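Long-range contacts in iron transport multicopper oxidase FET3 (Saccharomyces cerevisiae, PDB 1ZPU), which oxidises iron(II) to iron(III) with molecular oxygen at copper sites, serving high-affinity iron uptake in yeast, and also oxidises copper(I): residues L139-H144 with G196-Q201; P76-C81 with V346-T351; T219-V224 with Y301-E306; W7-D12 with F31-I36. All blocks are in the same frame, centred on the assembly; numbering follows the deposited sequence.

Fet3p consists of three cupredoxin-like domains. Contact 4 comes first along the chain, in the first domain, and contact 1 follows in the second. Their centres are about 18 Å apart and their nearest atoms about 5 Å. Contact 3 comes next and shares with contact 1 the six-stranded sheet that runs from strand 169-172 to strand 218-225. Contact 2 closes a much longer loop, within which contacts 1 and 3 are nested; its centre is about 36 Å from that of contact 3. Thus contacts 1 and 4 act within domains, contact 2 joins the first and third domains, and contact 3 holds the chain between strands 271-277 and 316-326 to the edge of the second domain's sheet.

Contact 1: residues L139-H144 with G196-Q201; sequences LSEWYH and GGFVSQ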
# COMPACT_ATOMS: atom_id res chain seq x y z
N LEU A 139 6.72 0.99 -11.32
CA LEU A 139 8.02 0.70 -10.75
C LEU A 139 7.88 -0.38 -9.67
O LEU A 139 6.88 -0.41 -8.92
CB LEU A 139 8.63 1.96 -10.13
CG LEU A 139 8.47 3.32 -10.82
CD1 LEU A 139 9.06 4.45 -9.96
CD2 LEU A 139 9.12 3.29 -12.16
N SER A 140 8.88 -1.24 -9.58
CA SER A 140 8.91 -2.30 -8.57
C SER A 140 10.32 -2.82 -8.38
O SER A 140 11.17 -2.53 -9.20
CB SER A 140 7.98 -3.45 -8.97
OG SER A 140 8.03 -4.47 -8.01
N GLU A 141 10.57 -3.56 -7.30
CA GLU A 141 11.80 -4.37 -7.22
C GLU A 141 11.43 -5.80 -7.61
O GLU A 141 10.25 -6.15 -7.63
CB GLU A 141 12.45 -4.32 -5.84
CG GLU A 141 11.76 -5.17 -4.76
CD GLU A 141 10.45 -4.56 -4.27
OE1 GLU A 141 10.52 -3.60 -3.44
OE2 GLU A 141 9.37 -5.03 -4.73
N TRP A 142 12.44 -6.62 -7.90
CA TRP A 142 12.20 -8.00 -8.29
C TRP A 142 13.13 -9.00 -7.55
O TRP A 142 14.34 -8.76 -7.43
CB TRP A 142 12.33 -8.12 -9.81
CG TRP A 142 11.90 -9.43 -10.33
CD1 TRP A 142 12.68 -10.37 -10.93
CD2 TRP A 142 10.59 -9.96 -10.30
NE1 TRP A 142 11.93 -11.47 -11.28
CE2 TRP A 142 10.64 -11.25 -10.90
CE3 TRP A 142 9.36 -9.49 -9.82
CZ2 TRP A 142 9.52 -12.05 -11.03
CZ3 TRP A 142 8.24 -10.31 -9.95
CH2 TRP A 142 8.34 -11.57 -10.55
N TYR A 143 12.54 -10.08 -7.06
CA TYR A 143 13.28 -11.16 -6.38
C TYR A 143 13.37 -12.35 -7.30
O TYR A 143 12.52 -12.55 -8.15
CB TYR A 143 12.58 -11.58 -5.08
CG TYR A 143 12.71 -10.59 -3.94
CD1 TYR A 143 11.88 -9.49 -3.86
CD2 TYR A 143 13.67 -10.75 -2.96
CE1 TYR A 143 11.99 -8.57 -2.84
CE2 TYR A 143 13.80 -9.83 -1.91
CZ TYR A 143 12.94 -8.74 -1.87
OH TYR A 143 13.03 -7.82 -0.85
N HIS A 144 14.42 -13.14 -7.12
CA HIS A 144 14.63 -14.37 -7.89
C HIS A 144 14.05 -15.59 -7.22
O HIS A 144 13.92 -16.64 -7.83
CB HIS A 144 16.11 -14.57 -8.09
CG HIS A 144 16.67 -13.73 -9.18
ND1 HIS A 144 17.87 -14.01 -9.81
CD2 HIS A 144 16.17 -12.63 -9.79
CE1 HIS A 144 18.09 -13.10 -10.74
NE2 HIS A 144 17.08 -12.26 -10.75
N GLY A 196 5.83 -1.99 -5.77
CA GLY A 196 6.81 -2.88 -5.16
C GLY A 196 6.34 -3.36 -3.79
O GLY A 196 5.33 -2.89 -3.26
N GLY A 197 7.09 -4.31 -3.24
CA GLY A 197 6.74 -4.89 -1.96
C GLY A 197 7.63 -4.40 -0.83
O GLY A 197 7.36 -4.61 0.34
N PHE A 198 8.72 -3.73 -1.19
CA PHE A 198 9.72 -3.40 -0.19
C PHE A 198 10.27 -1.99 -0.40
O PHE A 198 9.95 -1.08 0.34
CB PHE A 198 10.84 -4.46 -0.23
CG PHE A 198 11.98 -4.22 0.73
CD1 PHE A 198 11.84 -3.42 1.86
CD2 PHE A 198 13.20 -4.86 0.52
CE1 PHE A 198 12.91 -3.24 2.75
CE2 PHE A 198 14.28 -4.67 1.41
CZ PHE A 198 14.13 -3.86 2.51
N VAL A 199 11.06 -1.83 -1.43
CA VAL A 199 12.02 -0.75 -1.53
C VAL A 199 11.48 0.58 -2.12
O VAL A 199 10.83 0.59 -3.15
CB VAL A 199 13.22 -1.33 -2.30
CG1 VAL A 199 13.77 -0.39 -3.35
CG2 VAL A 199 14.27 -1.82 -1.35
N SER A 200 11.73 1.69 -1.45
CA SER A 200 11.43 3.01 -2.05
C SER A 200 12.32 3.28 -3.27
O SER A 200 13.45 2.78 -3.36
CB SER A 200 11.72 4.14 -1.06
OG SER A 200 10.95 4.06 0.13
N GLN A 201 11.85 4.09 -4.21
CA GLN A 201 12.68 4.38 -5.37
C GLN A 201 12.76 5.85 -5.65
O GLN A 201 11.79 6.59 -5.45
CB GLN A 201 12.13 3.69 -6.60
CG GLN A 201 12.12 2.17 -6.53
CD GLN A 201 11.85 1.56 -7.87
OE1 GLN A 201 12.19 2.14 -8.91
NE2 GLN A 201 11.24 0.39 -7.88
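Glu-141 reaches from strand 133-142 to the loop 196-201 and binds three successive backbone N-H groups. This is the second cupredoxin-like domain, a two-sheet sandwich, and the loop crosses from one sheet to the other.

Hydrogen bonds dominate. OE2 of Glu-141 takes Gly-197 N at 2.8 Å on its syn side, with an N-H...O angle of 172°. OE1 takes two donors. Val-199 N meets Glu-141 OE1 nearly along the C-O axis at 2.7 Å. Phe-198 N lies above the carboxylate plane, 2.9 Å from Glu-141 OE1. CG of Glu-141 sits between the backbone N and the carbonyl carbon (chi1 76°), and the chain bends at chi2. Three N-H dipoles around one buried carboxylate would probably favour its charged form.

Gln-201 lies across Leu-139. Its OE1 is 3.8 Å from Leu-139 CB and is hydrogen-bonded to Gln-254. Its NE2 lies 3.2 Å from Ser-140 O. Ser-140 CB and OG face the Gly-196 backbone, and OG also bonds Glu-141 O and Lys-117.

Two aromatic side chains close the other end, but only the Tyr-143 hydroxyl reaches the Phe-198 ring. They cross at about a right angle, near the type 1 copper ligand His-468, whose side chain is about 5 Å from that of Phe-198. The Tyr-143 hydroxyl is held by Pro-165 O and Trp-467 NE1. Val-199 CG2 lies over one face of the Phe-198 ring, toward its rim. The Tyr-143 OH meets that ring obliquely, 3.3 Å from Phe-198 CD2.

Contact 2: residues P76-C81 with V346-T351; sequences PFLTQC and VPTLMT
Phe-77 and Pro-347 bring the two backbones together at 3.7 Å between their CA atoms, and the chains then diverge through Leu-78 with Thr-348 to 5.4 Å between the CA atoms of Thr-79 and Leu-349. Pro-347 is the N-cap residue of helix 348-352, and the first N-H groups of that helix point at carbonyls of the loop 76-81. Leu-349 N donates to Leu-78 O at 2.8 Å. Phe-77 O receives two donors from one residue. Thr-348 N reaches Phe-77 O from above the carbonyl plane at 3.1 Å, and Thr-348 OG1 comes in closer to that plane. OG1 stands beside its own backbone N (chi1 -45°), which lets both groups share the one oxygen.

The apolar contacts centre on the Pro-347 ring. Its CD meets Phe-77 CD2 at 4.2 Å. Its CG lies 4.1 Å from Cys-81 CB, on the part of the ring that also faces the Gln-80 carbonyl. Met-350 is bent at chi2, and its CE lies 4.1 Å from Gln-80 CA. Apart from these, Leu-349 CD2 lies against the Thr-79 carbonyl oxygen.

The Leu-78 CB points away from the helix, and the side chain touches Val-458, Phe-460 and Val-476 of the third domain. It is about 7 Å from the side chain of His-107, a type 3 copper ligand. Cys-81 is joined to Cys-500 by a disulfide. The contact thus belongs to the interface between the first and third cupredoxin-like domains, which in multicopper oxidases encloses the trinuclear copper cluster.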
# COMPACT_ATOMS: atom_id res chain seq x y z
N PRO A 76 -8.07 -10.32 4.33
CA PRO A 76 -8.42 -11.48 5.14
C PRO A 76 -8.32 -11.21 6.64
O PRO A 76 -7.41 -10.51 7.10
CB PRO A 76 -7.44 -12.56 4.66
CG PRO A 76 -6.42 -11.86 3.83
CD PRO A 76 -7.05 -10.62 3.32
N PHE A 77 -9.30 -11.74 7.38
CA PHE A 77 -9.48 -11.57 8.83
C PHE A 77 -9.74 -10.14 9.32
O PHE A 77 -9.76 -9.88 10.52
CB PHE A 77 -8.39 -12.30 9.61
CG PHE A 77 -8.45 -13.78 9.44
CD1 PHE A 77 -7.58 -14.43 8.58
CD2 PHE A 77 -9.43 -14.52 10.10
CE1 PHE A 77 -7.66 -15.80 8.40
CE2 PHE A 77 -9.51 -15.89 9.93
CZ PHE A 77 -8.63 -16.54 9.07
N LEU A 78 -9.96 -9.23 8.38
CA LEU A 78 -10.50 -7.90 8.65
C LEU A 78 -11.86 -7.83 7.99
O LEU A 78 -12.89 -7.53 8.62
CB LEU A 78 -9.62 -6.83 8.02
CG LEU A 78 -8.33 -6.26 8.62
CD1 LEU A 78 -8.57 -4.88 9.19
CD2 LEU A 78 -7.66 -7.18 9.61
N THR A 79 -11.86 -8.16 6.70
CA THR A 79 -12.91 -7.80 5.78
C THR A 79 -13.59 -9.02 5.19
O THR A 79 -14.74 -8.97 4.75
CB THR A 79 -12.27 -6.91 4.70
OG1 THR A 79 -12.47 -5.53 5.06
CG2 THR A 79 -12.81 -7.18 3.30
N GLN A 80 -12.86 -10.13 5.20
CA GLN A 80 -13.28 -11.38 4.57
C GLN A 80 -12.44 -12.48 5.18
O GLN A 80 -11.44 -12.20 5.83
CB GLN A 80 -12.98 -11.34 3.08
CG GLN A 80 -11.48 -11.29 2.80
CD GLN A 80 -11.15 -11.26 1.34
OE1 GLN A 80 -11.44 -10.29 0.63
NE2 GLN A 80 -10.52 -12.32 0.87
N CYS A 81 -12.83 -13.73 4.96
CA CYS A 81 -11.93 -14.83 5.25
C CYS A 81 -11.17 -15.14 3.95
O CYS A 81 -11.60 -14.69 2.89
CB CYS A 81 -12.70 -16.03 5.81
SG CYS A 81 -14.01 -16.56 4.75
N VAL A 346 -11.99 -15.30 13.81
CA VAL A 346 -13.13 -14.83 13.03
C VAL A 346 -12.83 -13.42 12.54
O VAL A 346 -12.44 -12.56 13.34
CB VAL A 346 -14.46 -14.84 13.87
CG1 VAL A 346 -15.66 -14.49 13.00
CG2 VAL A 346 -14.68 -16.20 14.53
N PRO A 347 -13.03 -13.16 11.23
CA PRO A 347 -12.75 -11.87 10.61
C PRO A 347 -13.43 -10.74 11.37
O PRO A 347 -14.56 -10.90 11.79
CB PRO A 347 -13.39 -11.99 9.23
CG PRO A 347 -13.47 -13.44 8.95
CD PRO A 347 -13.56 -14.14 10.25
N THR A 348 -12.73 -9.61 11.53
CA THR A 348 -13.26 -8.47 12.28
C THR A 348 -14.69 -8.13 11.89
O THR A 348 -15.59 -8.13 12.74
CB THR A 348 -12.39 -7.21 12.11
OG1 THR A 348 -11.00 -7.55 12.23
CG2 THR A 348 -12.74 -6.16 13.16
N LEU A 349 -14.90 -7.88 10.59
CA LEU A 349 -16.23 -7.52 10.07
C LEU A 349 -17.31 -8.55 10.41
O LEU A 349 -18.43 -8.18 10.79
CB LEU A 349 -16.17 -7.25 8.57
CG LEU A 349 -17.43 -6.81 7.81
CD1 LEU A 349 -17.97 -5.49 8.32
CD2 LEU A 349 -17.11 -6.70 6.35
N MET A 350 -16.97 -9.82 10.30
CA MET A 350 -17.90 -10.89 10.59
C MET A 350 -18.39 -10.87 12.04
O MET A 350 -19.55 -11.25 12.32
CB MET A 350 -17.28 -12.24 10.23
CG MET A 350 -17.51 -12.67 8.78
SD MET A 350 -16.78 -11.59 7.53
CE MET A 350 -16.84 -12.66 6.09
N THR A 351 -17.54 -10.40 12.96
CA THR A 351 -17.98 -10.32 14.36
C THR A 351 -18.83 -9.08 14.60
O THR A 351 -19.83 -9.17 15.31
CB THR A 351 -16.84 -10.49 15.43
OG1 THR A 351 -16.40 -9.22 15.92
CG2 THR A 351 -15.67 -11.30 14.90

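Contact 3: residues T219-V224 with Y301-E306; sequences TTEKNV and YLQPYE. With NAG (2-acetamido-2-deoxy-beta-D-glucopyranose), chain I; NAG (2-acetamido-2-deoxy-beta-D-glucopyranose), chain B.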
# COMPACT_ATOMS: atom_id res chain seq x y z
N THR A 219 -5.92 15.14 -6.53
CA THR A 219 -5.39 16.16 -7.46
C THR A 219 -4.70 17.30 -6.71
O THR A 219 -5.21 17.82 -5.71
CB THR A 219 -6.47 16.79 -8.39
OG1 THR A 219 -7.20 15.77 -9.08
CG2 THR A 219 -5.83 17.70 -9.43
N THR A 220 -3.55 17.70 -7.23
CA THR A 220 -2.74 18.70 -6.57
C THR A 220 -2.55 19.95 -7.45
O THR A 220 -2.82 19.92 -8.65
CB THR A 220 -1.39 18.06 -6.08
OG1 THR A 220 -0.71 18.98 -5.21
CG2 THR A 220 -0.47 17.72 -7.22
N GLU A 221 -2.12 21.06 -6.84
CA GLU A 221 -1.64 22.22 -7.59
C GLU A 221 -0.30 21.84 -8.20
O GLU A 221 0.50 21.13 -7.57
CB GLU A 221 -1.41 23.44 -6.69
CG GLU A 221 -2.62 23.89 -5.86
CD GLU A 221 -3.61 24.77 -6.63
OE1 GLU A 221 -3.45 24.96 -7.87
OE2 GLU A 221 -4.56 25.26 -5.99
N LYS A 222 -0.05 22.31 -9.42
CA LYS A 222 1.19 22.03 -10.14
C LYS A 222 2.43 22.27 -9.27
O LYS A 222 2.63 23.38 -8.79
CB LYS A 222 1.27 22.93 -11.38
CG LYS A 222 0.09 22.85 -12.32
CD LYS A 222 0.50 23.30 -13.69
CE LYS A 222 -0.55 22.93 -14.72
NZ LYS A 222 0.03 22.79 -16.08
N ASN A 223 3.25 21.24 -9.06
CA ASN A 223 4.57 21.42 -8.45
C ASN A 223 5.66 20.80 -9.32
O ASN A 223 5.67 19.59 -9.54
CB ASN A 223 4.64 20.85 -7.02
CG ASN A 223 5.78 21.48 -6.15
OD1 ASN A 223 6.94 21.55 -6.56
ND2 ASN A 223 5.41 21.88 -4.92
N VAL A 224 6.58 21.64 -9.80
CA VAL A 224 7.66 21.21 -10.68
C VAL A 224 8.85 20.65 -9.89
O VAL A 224 9.30 21.26 -8.93
CB VAL A 224 8.11 22.37 -11.60
CG1 VAL A 224 9.24 21.94 -12.49
CG2 VAL A 224 6.95 22.85 -12.45
N TYR A 301 4.59 19.18 1.29
CA TYR A 301 4.26 20.55 0.91
C TYR A 301 3.35 20.65 -0.32
O TYR A 301 3.01 21.76 -0.76
CB TYR A 301 5.54 21.36 0.71
CG TYR A 301 6.34 21.55 1.99
CD1 TYR A 301 7.45 20.75 2.26
CD2 TYR A 301 5.98 22.52 2.92
CE1 TYR A 301 8.18 20.91 3.43
CE2 TYR A 301 6.70 22.69 4.09
CZ TYR A 301 7.80 21.88 4.34
OH TYR A 301 8.51 22.05 5.50
N LEU A 302 2.95 19.50 -0.86
CA LEU A 302 1.96 19.46 -1.94
C LEU A 302 0.62 20.09 -1.52
O LEU A 302 0.24 20.06 -0.33
CB LEU A 302 1.77 18.04 -2.45
CG LEU A 302 2.52 17.62 -3.73
CD1 LEU A 302 3.72 18.51 -4.06
CD2 LEU A 302 2.92 16.16 -3.62
N GLN A 303 -0.09 20.69 -2.48
CA GLN A 303 -1.32 21.42 -2.17
C GLN A 303 -2.50 20.87 -2.96
O GLN A 303 -2.58 21.07 -4.17
CB GLN A 303 -1.15 22.90 -2.45
CG GLN A 303 -0.04 23.54 -1.66
CD GLN A 303 0.33 24.91 -2.16
OE1 GLN A 303 1.50 25.25 -2.22
NE2 GLN A 303 -0.67 25.69 -2.54
N PRO A 304 -3.40 20.13 -2.28
CA PRO A 304 -4.63 19.62 -2.87
C PRO A 304 -5.37 20.66 -3.70
O PRO A 304 -5.48 21.82 -3.28
CB PRO A 304 -5.46 19.26 -1.65
CG PRO A 304 -4.45 18.84 -0.66
CD PRO A 304 -3.26 19.71 -0.87
N TYR A 305 -5.87 20.26 -4.86
CA TYR A 305 -6.67 21.15 -5.71
C TYR A 305 -7.97 21.52 -5.01
O TYR A 305 -8.38 22.68 -5.04
CB TYR A 305 -6.94 20.50 -7.07
CG TYR A 305 -7.57 21.43 -8.09
CD1 TYR A 305 -6.81 22.43 -8.71
CD2 TYR A 305 -8.91 21.31 -8.44
CE1 TYR A 305 -7.38 23.28 -9.65
CE2 TYR A 305 -9.49 22.16 -9.37
CZ TYR A 305 -8.72 23.14 -9.97
OH TYR A 305 -9.29 23.99 -10.90
N GLU A 306 -8.62 20.54 -4.40
CA GLU A 306 -9.75 20.82 -3.50
C GLU A 306 -9.22 21.02 -2.08
O GLU A 306 -8.90 20.06 -1.38
CB GLU A 306 -10.81 19.73 -3.55
CG GLU A 306 -11.78 19.86 -4.72
CD GLU A 306 -12.47 18.55 -5.06
OE1 GLU A 306 -11.89 17.47 -4.79
OE2 GLU A 306 -13.60 18.60 -5.60
C1 NAG I . 6.28 22.84 -4.25
C2 NAG I . 5.20 23.54 -3.43
C3 NAG I . 5.80 24.50 -2.39
C4 NAG I . 7.15 24.12 -1.76
C5 NAG I . 7.94 23.09 -2.58
C6 NAG I . 8.82 22.21 -1.71
C7 NAG I . 3.06 23.86 -4.70
C8 NAG I . 2.54 22.49 -4.35
N2 NAG I . 4.29 24.24 -4.33
O3 NAG I . 4.90 24.68 -1.32
O4 NAG I . 7.87 25.35 -1.61
O5 NAG I . 7.09 22.21 -3.29
O6 NAG I . 9.06 20.96 -2.34
O7 NAG I . 2.33 24.63 -5.33
C1 NAG B . 8.82 25.52 -0.51
C2 NAG B . 8.54 26.79 0.34
C3 NAG B . 8.09 26.46 1.78
C4 NAG B . 8.94 25.38 2.47
C5 NAG B . 9.84 24.69 1.45
C6 NAG B . 10.56 23.45 1.96
C7 NAG B . 9.90 28.84 -0.30
C8 NAG B . 11.20 28.95 -1.10
N2 NAG B . 9.71 27.69 0.38
O3 NAG B . 6.73 26.04 1.80
O4 NAG B . 9.69 25.96 3.52
O5 NAG B . 9.04 24.38 0.32
O6 NAG B . 11.61 23.12 1.07
O7 NAG B . 9.09 29.80 -0.28
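Thr-219 and Tyr-305 lie side by side and point the same way, with Thr-219 CG2 at 3.8 Å from Tyr-305 CB. The CG2 methyl approaches the Tyr-305 ring obliquely. Next along the strand, Glu-221 crosses Gln-303 obliquely, and Glu-221 CG rests on Gln-303 CB at 3.8 Å. The same Glu-221 CG also lies 3.3 Å from Gln-303 O. Leu-302 packs against Thr-220 OG1 and Asn-223, its CD1 lying 3.9 Å from Asn-223 ND2.

These side chains flank a single beta bridge between Thr-220 and Pro-304. It adds the chain between strands 271-277 and 316-326 to outermost strand 218-225 of the second cupredoxin-like domain. Tyr-305 N donates to Thr-219 O at 2.7 Å, and Glu-221 N donates to Gln-303 O at 2.7 Å.

The Asn-223 CB points toward 301-306. Its ND2 is covalently bonded, in an N-glycosidic link, to C1 of a glycan's first NAG (chain I), whose acetamido methyl C8 lies 3.9 Å from Leu-302 CA. The second NAG (chain B) leans on Tyr-301, with C6 over one ring face, toward the rim.

Contact 4: residues W7-D12 with F31-I36; sequences WTTGWD and FPWPDI. With NAG (2-acetamido-2-deoxy-beta-D-glucopyranose), chain G.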
# COMPACT_ATOMS: atom_id res chain seq x y z
N TRP A 7 -11.22 -13.76 -13.39
CA TRP A 7 -9.79 -14.01 -13.23
C TRP A 7 -9.47 -15.19 -12.34
O TRP A 7 -10.00 -15.32 -11.24
CB TRP A 7 -9.10 -12.81 -12.62
CG TRP A 7 -9.17 -11.58 -13.42
CD1 TRP A 7 -9.41 -11.47 -14.74
CD2 TRP A 7 -8.94 -10.26 -12.94
NE1 TRP A 7 -9.37 -10.16 -15.12
CE2 TRP A 7 -9.08 -9.39 -14.02
CE3 TRP A 7 -8.62 -9.73 -11.68
CZ2 TRP A 7 -8.93 -8.01 -13.89
CZ3 TRP A 7 -8.47 -8.35 -11.55
CH2 TRP A 7 -8.62 -7.51 -12.65
N THR A 8 -8.55 -16.02 -12.83
CA THR A 8 -8.09 -17.20 -12.10
C THR A 8 -6.58 -17.14 -11.88
O THR A 8 -5.80 -17.00 -12.83
CB THR A 8 -8.44 -18.49 -12.86
OG1 THR A 8 -9.86 -18.55 -13.05
CG2 THR A 8 -7.97 -19.70 -12.08
N THR A 9 -6.19 -17.26 -10.61
CA THR A 9 -4.78 -17.29 -10.23
C THR A 9 -4.13 -18.57 -10.68
O THR A 9 -4.77 -19.63 -10.77
CB THR A 9 -4.58 -17.20 -8.71
OG1 THR A 9 -5.29 -18.26 -8.08
CG2 THR A 9 -5.05 -15.87 -8.15
N GLY A 10 -2.83 -18.48 -10.98
CA GLY A 10 -2.05 -19.64 -11.37
C GLY A 10 -0.57 -19.36 -11.30
O GLY A 10 -0.16 -18.25 -11.01
N TRP A 11 0.23 -20.39 -11.56
CA TRP A 11 1.69 -20.26 -11.59
C TRP A 11 2.23 -20.61 -12.96
O TRP A 11 1.85 -21.62 -13.55
CB TRP A 11 2.33 -21.17 -10.55
CG TRP A 11 2.14 -20.74 -9.13
CD1 TRP A 11 1.24 -21.24 -8.24
CD2 TRP A 11 2.87 -19.72 -8.44
NE1 TRP A 11 1.35 -20.60 -7.03
CE2 TRP A 11 2.35 -19.66 -7.12
CE3 TRP A 11 3.91 -18.85 -8.79
CZ2 TRP A 11 2.83 -18.76 -6.15
CZ3 TRP A 11 4.40 -17.96 -7.83
CH2 TRP A 11 3.85 -17.92 -6.52
N ASP A 12 3.12 -19.77 -13.47
CA ASP A 12 3.83 -20.05 -14.71
C ASP A 12 5.20 -19.41 -14.66
O ASP A 12 5.40 -18.43 -13.95
CB ASP A 12 3.05 -19.51 -15.91
CG ASP A 12 2.04 -20.51 -16.43
OD1 ASP A 12 2.44 -21.36 -17.27
OD2 ASP A 12 0.85 -20.46 -15.98
N PHE A 31 0.56 -13.08 -18.04
CA PHE A 31 1.36 -12.20 -17.22
C PHE A 31 1.88 -11.11 -18.11
O PHE A 31 2.36 -11.40 -19.20
CB PHE A 31 2.53 -12.95 -16.61
CG PHE A 31 3.22 -12.20 -15.52
CD1 PHE A 31 2.77 -12.28 -14.21
CD2 PHE A 31 4.31 -11.39 -15.81
CE1 PHE A 31 3.37 -11.58 -13.20
CE2 PHE A 31 4.94 -10.68 -14.81
CZ PHE A 31 4.47 -10.77 -13.50
N PRO A 32 1.87 -9.85 -17.63
CA PRO A 32 1.43 -9.40 -16.29
C PRO A 32 -0.09 -9.37 -16.13
O PRO A 32 -0.80 -9.52 -17.11
CB PRO A 32 2.00 -7.98 -16.19
CG PRO A 32 2.20 -7.55 -17.59
CD PRO A 32 2.39 -8.75 -18.45
N TRP A 33 -0.57 -9.17 -14.91
CA TRP A 33 -2.00 -8.99 -14.64
C TRP A 33 -2.56 -7.75 -15.36
O TRP A 33 -1.81 -6.82 -15.65
CB TRP A 33 -2.24 -8.91 -13.13
CG TRP A 33 -2.21 -10.25 -12.48
CD1 TRP A 33 -1.15 -11.12 -12.41
CD2 TRP A 33 -3.30 -10.90 -11.82
NE1 TRP A 33 -1.52 -12.27 -11.76
CE2 TRP A 33 -2.83 -12.16 -11.38
CE3 TRP A 33 -4.63 -10.55 -11.57
CZ2 TRP A 33 -3.65 -13.07 -10.70
CZ3 TRP A 33 -5.44 -11.44 -10.90
CH2 TRP A 33 -4.95 -12.69 -10.47
N PRO A 34 -3.86 -7.74 -15.67
CA PRO A 34 -4.44 -6.64 -16.45
C PRO A 34 -4.54 -5.34 -15.67
O PRO A 34 -4.45 -5.35 -14.44
CB PRO A 34 -5.85 -7.15 -16.74
CG PRO A 34 -6.15 -8.06 -15.61
CD PRO A 34 -4.87 -8.76 -15.32
N ASP A 35 -4.73 -4.23 -16.37
CA ASP A 35 -5.09 -2.98 -15.71
C ASP A 35 -6.56 -2.67 -15.93
O ASP A 35 -7.08 -2.88 -17.03
CB ASP A 35 -4.24 -1.82 -16.20
CG ASP A 35 -2.74 -2.12 -16.13
OD1 ASP A 35 -2.23 -2.55 -15.05
OD2 ASP A 35 -2.08 -1.92 -17.19
N ILE A 36 -7.22 -2.17 -14.90
CA ILE A 36 -8.63 -1.77 -15.00
C ILE A 36 -8.74 -0.26 -15.19
O ILE A 36 -8.08 0.51 -14.49
CB ILE A 36 -9.43 -2.17 -13.75
CG1 ILE A 36 -9.38 -3.68 -13.54
CG2 ILE A 36 -10.87 -1.73 -13.89
CD1 ILE A 36 -9.75 -4.10 -12.12
C1 NAG G . 3.48 0.53 -18.93
C2 NAG G . 3.47 1.15 -20.33
C3 NAG G . 2.24 2.04 -20.52
C4 NAG G . 0.94 1.35 -20.11
C5 NAG G . 1.11 0.72 -18.74
C6 NAG G . -0.10 -0.16 -18.49
C7 NAG G . 5.44 1.75 -21.65
C8 NAG G . 6.52 2.77 -21.94
N2 NAG G . 4.68 1.91 -20.57
O3 NAG G . 2.16 2.38 -21.87
O4 NAG G . -0.12 2.28 -19.94
O5 NAG G . 2.24 -0.11 -18.72
O6 NAG G . -0.07 -0.70 -17.20
O7 NAG G . 5.30 0.79 -22.41
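Thr-9 touches Trp-33 with its methyl while its hydroxyl is gripped elsewhere. OG1 is hydrogen-bonded to Gly-51 N and weakly to Thr-49 O. OG1 stands between the backbone N and the carbonyl carbon (chi1 57°), and CG2 is anti to the carbonyl carbon. That Thr-9 methyl meets the edge of the Trp-33 indole in its plane, with CG2 3.9 Å from Trp-33 CH2.

No hydrogen bond joins the two segments, and the contact is apolar. Trp-7 is its centre. Trp-33 turns its edge to the face of Trp-7 in an offset edge-to-face (T-shaped) pair, with the six-membered rings 5.7 Å apart between centroids and their planes at 87°. The closest atoms are Trp-7 CE3 and Trp-33 CZ3, at 3.7 Å. NE1 of Trp-33 is bonded to Ile-25 O, which helps to fix the rotation of the indole.

Pro-34 and Trp-7 slide past each other in opposite directions. Pro-34 CG packs on the rim of the Trp-7 indole at CZ2 and CE2, 3.3 Å from Trp-7 CZ2. Ile-36 comes in at the far end of the ring, with CD1 at 3.6 Å from Trp-7 CH2.

Trp-7 also meets the rings of Phe-5 and Tyr-104 and touches Ile-46. It therefore sits inside the first cupredoxin-like sandwich. Strand 2-14 belongs to one sheet, between strands 22-27 and 43-49, whereas the loop 31-36 crosses over to strand 36-39 at the border of the other sheet, next to strand 117-123.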